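PDB 1ZZM: putative deoxyribonuclease yjjV from Escherichia coli, which probably hydrolyses ester bonds, as a TatD-type member of the metal-dependent hydrolases that binds two divalent metal ions per subunit. Local coordinates for residues A[15-20]-A[207-212]; A[148-153]-A[172-177]. All blocks are in the same frame, centred on the assembly; numbering follows the deposited sequence.

From the N terminus, strand 5-7 leads into the loop 15-20, which runs on to helix 21-30. Contact 1 brings this loop against 207-212, the loop after strand 202-204, and so closes a span of 187 residues, most of the barrel, between its first strand, 5-7, and its last, 202-204. Contact 2 lies wholly within that span: the turn 148-153, between helix 138-148 and strand 154-156, meets 172-177, which begins 19 residues later and runs into strand 175-178. Contact 1 ties two loops by the zinc site of His9, His11, Glu97 and Asp207; contact 2 joins the turns leading into two neighbouring strands. The centres of contact 1 and contact 2 are 27 Å apart, on opposite sides of the chain's centre.

Contact 1. Residues A[15-20]-A[207-212]; sequences PPFSGD and DAPDMP
Pro209 presses its ring into the corner formed by Pro15, Pro16 and Phe17. Its CG lies 3.5 Å from the carbonyl O of Pro15, the closest approach between the two loops, and its CB comes 4.0 Å from CD of Pro16. Farther round the ring, CD of Pro209 is 3.9 Å from CE2 of Phe17, while the backbone N of Pro209 sits at the edge of the phenylalanine ring, close to its plane. One step back in the chain, the methyl of Ala208 reaches CZ of Phe17 at 3.9 Å, approaching obliquely. The first torsion of Phe17 sets CG beside the backbone N, anti to its own carbonyl carbon (chi1 -39°). From its own segment CD of Pro16 lies over one face of that ring, displaced toward the rim, and the ring of Phe12 lies almost parallel to that of Phe17. Cis peptide bonds precede both Pro16 and Pro209, one in each loop.

This apolar wedge, with Phe17 and Ala208 buried, is the tight part; no hydrogen bond crosses it. Pro15, by contrast, lies exposed and offers only its backbone O. After Phe17 the chain turns away from 207-212 through a type II turn, closed by Asp20 N to Phe17 O at 2.9 Å, with Ser18 and Gly19 at the surface before helix 21-30.

On the far side, the segment 207-212 opens with Asp207, which binds a zinc ion together with His9, His11 and Glu97. Pro209 and Asp210 also line the pocket that holds a polyethylene glycol molecule, probably from the crystallisation liquor. Loops gathered beyond the C-terminal ends of the strands, around a metal centre, are characteristic of the TIM-barrel metallo-dependent hydrolases to which the TatD family belongs.

Contact 2. Residues A[148-153]-A[172-177]; sequences HDLPRT and LGYKIG. With ZN (zinc ion), chain D.
A water in the plane of the Tyr174 ring is gripped from both segments: it lies 2.6 Å from Tyr174 OH and accepts a bond from Leu150 N at 3.0 Å. Leu150 CD1 comes within 3.7 Å of Tyr174 OH, the leucine crossing the tyrosine at about a right angle. Thr153 covers the ring itself: its CB stands over the centre, 3.6 Å from the centroid and 12° off the normal, a CH-pi contact. Thr153 OG1 occupies the position between the backbone N and the carbonyl carbon (chi1 65°) and lies 2.8 Å from Gly173 O, while CG2 is 3.6 Å from Leu172 O. Gly173, with positive phi, closes off helix 163-171 in a Schellman motif. In the TIM barrel, 148-153 leads into strand 154-156, and 172-177 runs into the adjacent parallel strand 175-178, so the contact packs two helix-to-strand turns side by side at the N-terminal ends of the strands. Two residues before Leu150, at the end of helix 138-148, His148 NE2 binds a zinc ion at 2.0 Å, with Asp117 and His144.

Contact 1. Residues A[15-20]-A[207-212]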
loop_
_atom_site.group_PDB
_atom_site.type_symbol
_atom_site.label_atom_id
_atom_site.label_comp_id
_atom_site.label_asym_id
_atom_site.label_seq_id
_atom_site.Cartn_x
_atom_site.Cartn_y
_atom_site.Cartn_z
ATOM N N PRO A 15 12.999 -5.071 9.519
ATOM C CA PRO A 15 13.452 -4.395 10.746
ATOM C C PRO A 15 12.844 -2.988 10.707
ATOM O O PRO A 15 12.713 -2.398 9.632
ATOM C CB PRO A 15 14.985 -4.319 10.572
ATOM C CG PRO A 15 15.309 -5.436 9.599
ATOM C CD PRO A 15 14.135 -5.378 8.623
ATOM N N PRO A 16 12.573 -2.373 11.865
ATOM C CA PRO A 16 12.767 -2.806 13.251
ATOM C C PRO A 16 11.658 -3.678 13.841
ATOM O O PRO A 16 11.725 -4.036 15.024
ATOM C CB PRO A 16 12.884 -1.476 13.989
ATOM C CG PRO A 16 11.822 -0.663 13.322
ATOM C CD PRO A 16 12.023 -1.005 11.817
ATOM N N PHE A 17 10.662 -4.062 13.037
ATOM C CA PHE A 17 9.535 -4.842 13.573
ATOM C C PHE A 17 9.784 -6.336 13.722
ATOM O O PHE A 17 9.193 -7.002 14.596
ATOM C CB PHE A 17 8.289 -4.605 12.694
ATOM C CG PHE A 17 8.162 -3.187 12.229
ATOM C CD1 PHE A 17 7.909 -2.165 13.140
ATOM C CD2 PHE A 17 8.388 -2.859 10.894
ATOM C CE1 PHE A 17 7.896 -0.829 12.733
ATOM C CE2 PHE A 17 8.372 -1.530 10.470
ATOM C CZ PHE A 17 8.133 -0.508 11.387
ATOM N N SER A 18 10.643 -6.868 12.860
ATOM C CA SER A 18 10.945 -8.286 12.859
ATOM C C SER A 18 11.560 -8.638 14.201
ATOM O O SER A 18 12.539 -8.010 14.606
ATOM C CB SER A 18 11.933 -8.603 11.725
ATOM O OG SER A 18 12.183 -10.001 11.686
ATOM N N GLY A 19 10.981 -9.618 14.890
ATOM C CA GLY A 19 11.484 -10.020 16.196
ATOM C C GLY A 19 10.996 -9.147 17.333
ATOM O O GLY A 19 11.321 -9.397 18.496
ATOM N N ASP A 20 10.237 -8.103 17.016
ATOM C CA ASP A 20 9.714 -7.191 18.040
ATOM C C ASP A 20 8.246 -6.930 17.732
ATOM O O ASP A 20 7.728 -5.846 18.018
ATOM C CB ASP A 20 10.496 -5.855 18.023
ATOM C CG ASP A 20 10.102 -4.916 19.177
ATOM O OD1 ASP A 20 9.934 -5.417 20.310
ATOM O OD2 ASP A 20 9.985 -3.682 18.963
ATOM N N ASP A 207 3.906 3.051 4.893
ATOM C CA ASP A 207 4.979 2.427 4.117
ATOM C C ASP A 207 6.161 2.205 5.086
ATOM O O ASP A 207 7.317 2.121 4.670
ATOM C CB ASP A 207 5.454 3.250 2.892
ATOM C CG ASP A 207 6.320 2.410 1.921
ATOM O OD1 ASP A 207 6.263 1.166 1.974
ATOM O OD2 ASP A 207 7.052 2.968 1.085
ATOM N N ALA A 208 5.882 2.116 6.386
ATOM C CA ALA A 208 6.982 1.892 7.348
ATOM C C ALA A 208 7.709 0.596 7.003
ATOM O O ALA A 208 7.092 -0.397 6.620
ATOM C CB ALA A 208 6.440 1.828 8.793
ATOM N N PRO A 209 9.026 0.542 7.250
ATOM C CA PRO A 209 9.896 1.561 7.832
ATOM C C PRO A 209 10.352 2.687 6.914
ATOM O O PRO A 209 11.100 3.556 7.344
ATOM C CB PRO A 209 11.064 0.718 8.355
ATOM C CG PRO A 209 11.240 -0.230 7.248
ATOM C CD PRO A 209 9.802 -0.666 6.929
ATOM N N ASP A 210 9.933 2.687 5.656
ATOM C CA ASP A 210 10.371 3.788 4.775
ATOM C C ASP A 210 9.430 4.995 4.888
ATOM O O ASP A 210 8.491 4.971 5.695
ATOM C CB ASP A 210 10.446 3.300 3.322
ATOM C CG ASP A 210 11.421 2.132 3.144
ATOM O OD1 ASP A 210 12.395 2.020 3.931
ATOM O OD2 ASP A 210 11.231 1.332 2.199
ATOM N N MET A 211 9.698 6.038 4.091
ATOM C CA MET A 211 8.891 7.265 4.073
ATOM C C MET A 211 8.675 7.922 5.460
ATOM O O MET A 211 7.546 8.183 5.877
ATOM C CB MET A 211 7.539 6.970 3.364
ATOM C CG MET A 211 7.703 6.428 1.888
ATOM S SD MET A 211 6.177 6.085 0.837
ATOM C CE MET A 211 5.855 7.721 0.142
ATOM N N PRO A 212 9.773 8.212 6.198
ATOM C CA PRO A 212 9.663 8.841 7.526
ATOM C C PRO A 212 8.918 10.168 7.439
ATOM O O PRO A 212 9.041 10.877 6.436
ATOM C CB PRO A 212 11.133 9.016 7.955
ATOM C CG PRO A 212 11.867 9.114 6.653
ATOM C CD PRO A 212 11.184 8.020 5.832
#

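Contact 2. Residues A[148-153]-A[172-177]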
loop_
_atom_site.group_PDB
_atom_site.type_symbol
_atom_site.label_atom_id
_atom_site.label_comp_id
_atom_site.label_asym_id
_atom_site.label_seq_id
_atom_site.Cartn_x
_atom_site.Cartn_y
_atom_site.Cartn_z
ATOM N N HIS A 148 -5.945 -3.381 -18.692
ATOM C CA HIS A 148 -6.259 -4.672 -18.122
ATOM C C HIS A 148 -7.535 -4.776 -17.317
ATOM O O HIS A 148 -7.979 -5.870 -17.025
ATOM C CB HIS A 148 -5.008 -5.183 -17.423
ATOM C CG HIS A 148 -3.818 -5.153 -18.331
ATOM N ND1 HIS A 148 -3.825 -5.769 -19.570
ATOM C CD2 HIS A 148 -2.642 -4.487 -18.250
ATOM C CE1 HIS A 148 -2.707 -5.480 -20.209
ATOM N NE2 HIS A 148 -1.974 -4.700 -19.431
ATOM N N ASP A 149 -8.111 -3.625 -16.981
ATOM C CA ASP A 149 -9.420 -3.553 -16.339
ATOM C C ASP A 149 -9.681 -4.607 -15.266
ATOM O O ASP A 149 -10.448 -5.557 -15.460
ATOM C CB ASP A 149 -10.452 -3.640 -17.475
ATOM C CG ASP A 149 -11.874 -3.502 -16.998
ATOM O OD1 ASP A 149 -12.147 -2.778 -16.007
ATOM O OD2 ASP A 149 -12.729 -4.127 -17.650
ATOM N N LEU A 150 -9.037 -4.439 -14.126
ATOM C CA LEU A 150 -9.208 -5.375 -13.020
ATOM C C LEU A 150 -10.505 -5.020 -12.309
ATOM O O LEU A 150 -10.665 -3.898 -11.840
ATOM C CB LEU A 150 -8.052 -5.251 -12.017
ATOM C CG LEU A 150 -6.692 -5.787 -12.454
ATOM C CD1 LEU A 150 -6.131 -4.895 -13.540
ATOM C CD2 LEU A 150 -5.748 -5.854 -11.240
ATOM N N PRO A 151 -11.446 -5.977 -12.201
ATOM C CA PRO A 151 -12.727 -5.731 -11.533
ATOM C C PRO A 151 -12.578 -5.195 -10.099
ATOM O O PRO A 151 -13.363 -4.353 -9.655
ATOM C CB PRO A 151 -13.379 -7.111 -11.526
ATOM C CG PRO A 151 -12.870 -7.724 -12.748
ATOM C CD PRO A 151 -11.405 -7.345 -12.751
ATOM N N ARG A 152 -11.572 -5.676 -9.372
ATOM C CA ARG A 152 -11.405 -5.237 -7.979
ATOM C C ARG A 152 -10.475 -4.074 -7.771
ATOM O O ARG A 152 -10.258 -3.661 -6.628
ATOM C CB ARG A 152 -10.897 -6.398 -7.137
ATOM C CG ARG A 152 -11.777 -7.607 -7.216
ATOM C CD ARG A 152 -13.092 -7.355 -6.491
ATOM N NE ARG A 152 -13.843 -8.603 -6.456
ATOM C CZ ARG A 152 -14.950 -8.807 -5.750
ATOM N NH1 ARG A 152 -15.465 -7.835 -4.995
ATOM N NH2 ARG A 152 -15.541 -9.995 -5.809
ATOM N N THR A 153 -9.963 -3.542 -8.875
ATOM C CA THR A 153 -8.986 -2.474 -8.886
ATOM C C THR A 153 -7.942 -2.585 -7.771
ATOM O O THR A 153 -7.290 -3.620 -7.676
ATOM C CB THR A 153 -9.646 -1.045 -8.932
ATOM O OG1 THR A 153 -10.400 -0.796 -7.737
ATOM C CG2 THR A 153 -10.563 -0.965 -10.192
ATOM N N LEU A 172 -10.169 5.512 -12.854
ATOM C CA LEU A 172 -10.051 4.105 -13.257
ATOM C C LEU A 172 -10.570 3.202 -12.116
ATOM O O LEU A 172 -10.547 1.970 -12.225
ATOM C CB LEU A 172 -8.589 3.752 -13.596
ATOM C CG LEU A 172 -8.175 4.396 -14.917
ATOM C CD1 LEU A 172 -6.659 4.164 -15.169
ATOM C CD2 LEU A 172 -9.015 3.774 -16.024
ATOM N N GLY A 173 -11.005 3.826 -11.017
ATOM C CA GLY A 173 -11.550 3.098 -9.879
ATOM C C GLY A 173 -10.557 2.737 -8.793
ATOM O O GLY A 173 -10.874 1.980 -7.876
ATOM N N TYR A 174 -9.354 3.279 -8.895
ATOM C CA TYR A 174 -8.305 2.988 -7.905
ATOM C C TYR A 174 -8.324 3.967 -6.747
ATOM O O TYR A 174 -8.813 5.108 -6.886
ATOM C CB TYR A 174 -6.927 3.019 -8.581
ATOM C CG TYR A 174 -6.733 1.796 -9.448
ATOM C CD1 TYR A 174 -6.093 0.656 -8.941
ATOM C CD2 TYR A 174 -7.332 1.720 -10.703
ATOM C CE1 TYR A 174 -6.071 -0.534 -9.669
ATOM C CE2 TYR A 174 -7.327 0.552 -11.431
ATOM C CZ TYR A 174 -6.696 -0.575 -10.902
ATOM O OH TYR A 174 -6.723 -1.745 -11.602
ATOM N N LYS A 175 -7.827 3.502 -5.602
ATOM C CA LYS A 175 -7.738 4.366 -4.436
ATOM C C LYS A 175 -6.348 4.971 -4.404
ATOM O O LYS A 175 -5.454 4.540 -5.143
ATOM C CB LYS A 175 -7.987 3.587 -3.170
ATOM C CG LYS A 175 -9.402 3.687 -2.660
ATOM C CD LYS A 175 -10.380 2.975 -3.498
ATOM C CE LYS A 175 -11.650 2.647 -2.668
ATOM N NZ LYS A 175 -12.844 3.475 -3.053
ATOM N N ILE A 176 -6.170 5.942 -3.507
ATOM C CA ILE A 176 -4.914 6.686 -3.374
ATOM C C ILE A 176 -4.423 6.546 -1.923
ATOM O O ILE A 176 -5.113 6.940 -0.979
ATOM C CB ILE A 176 -5.133 8.217 -3.692
ATOM C CG1 ILE A 176 -5.603 8.426 -5.138
ATOM C CG2 ILE A 176 -3.848 9.036 -3.420
ATOM C CD1 ILE A 176 -4.692 7.852 -6.256
ATOM N N GLY A 177 -3.208 6.020 -1.749
ATOM C CA GLY A 177 -2.679 5.843 -0.410
ATOM C C GLY A 177 -2.048 7.122 0.114
ATOM O O GLY A 177 -1.176 7.714 -0.521
HETATM ZN ZN ZN D . -0.081 -4.051 -19.631
HETATM O O HOH W 1 -7.849 -1.691 -13.998
#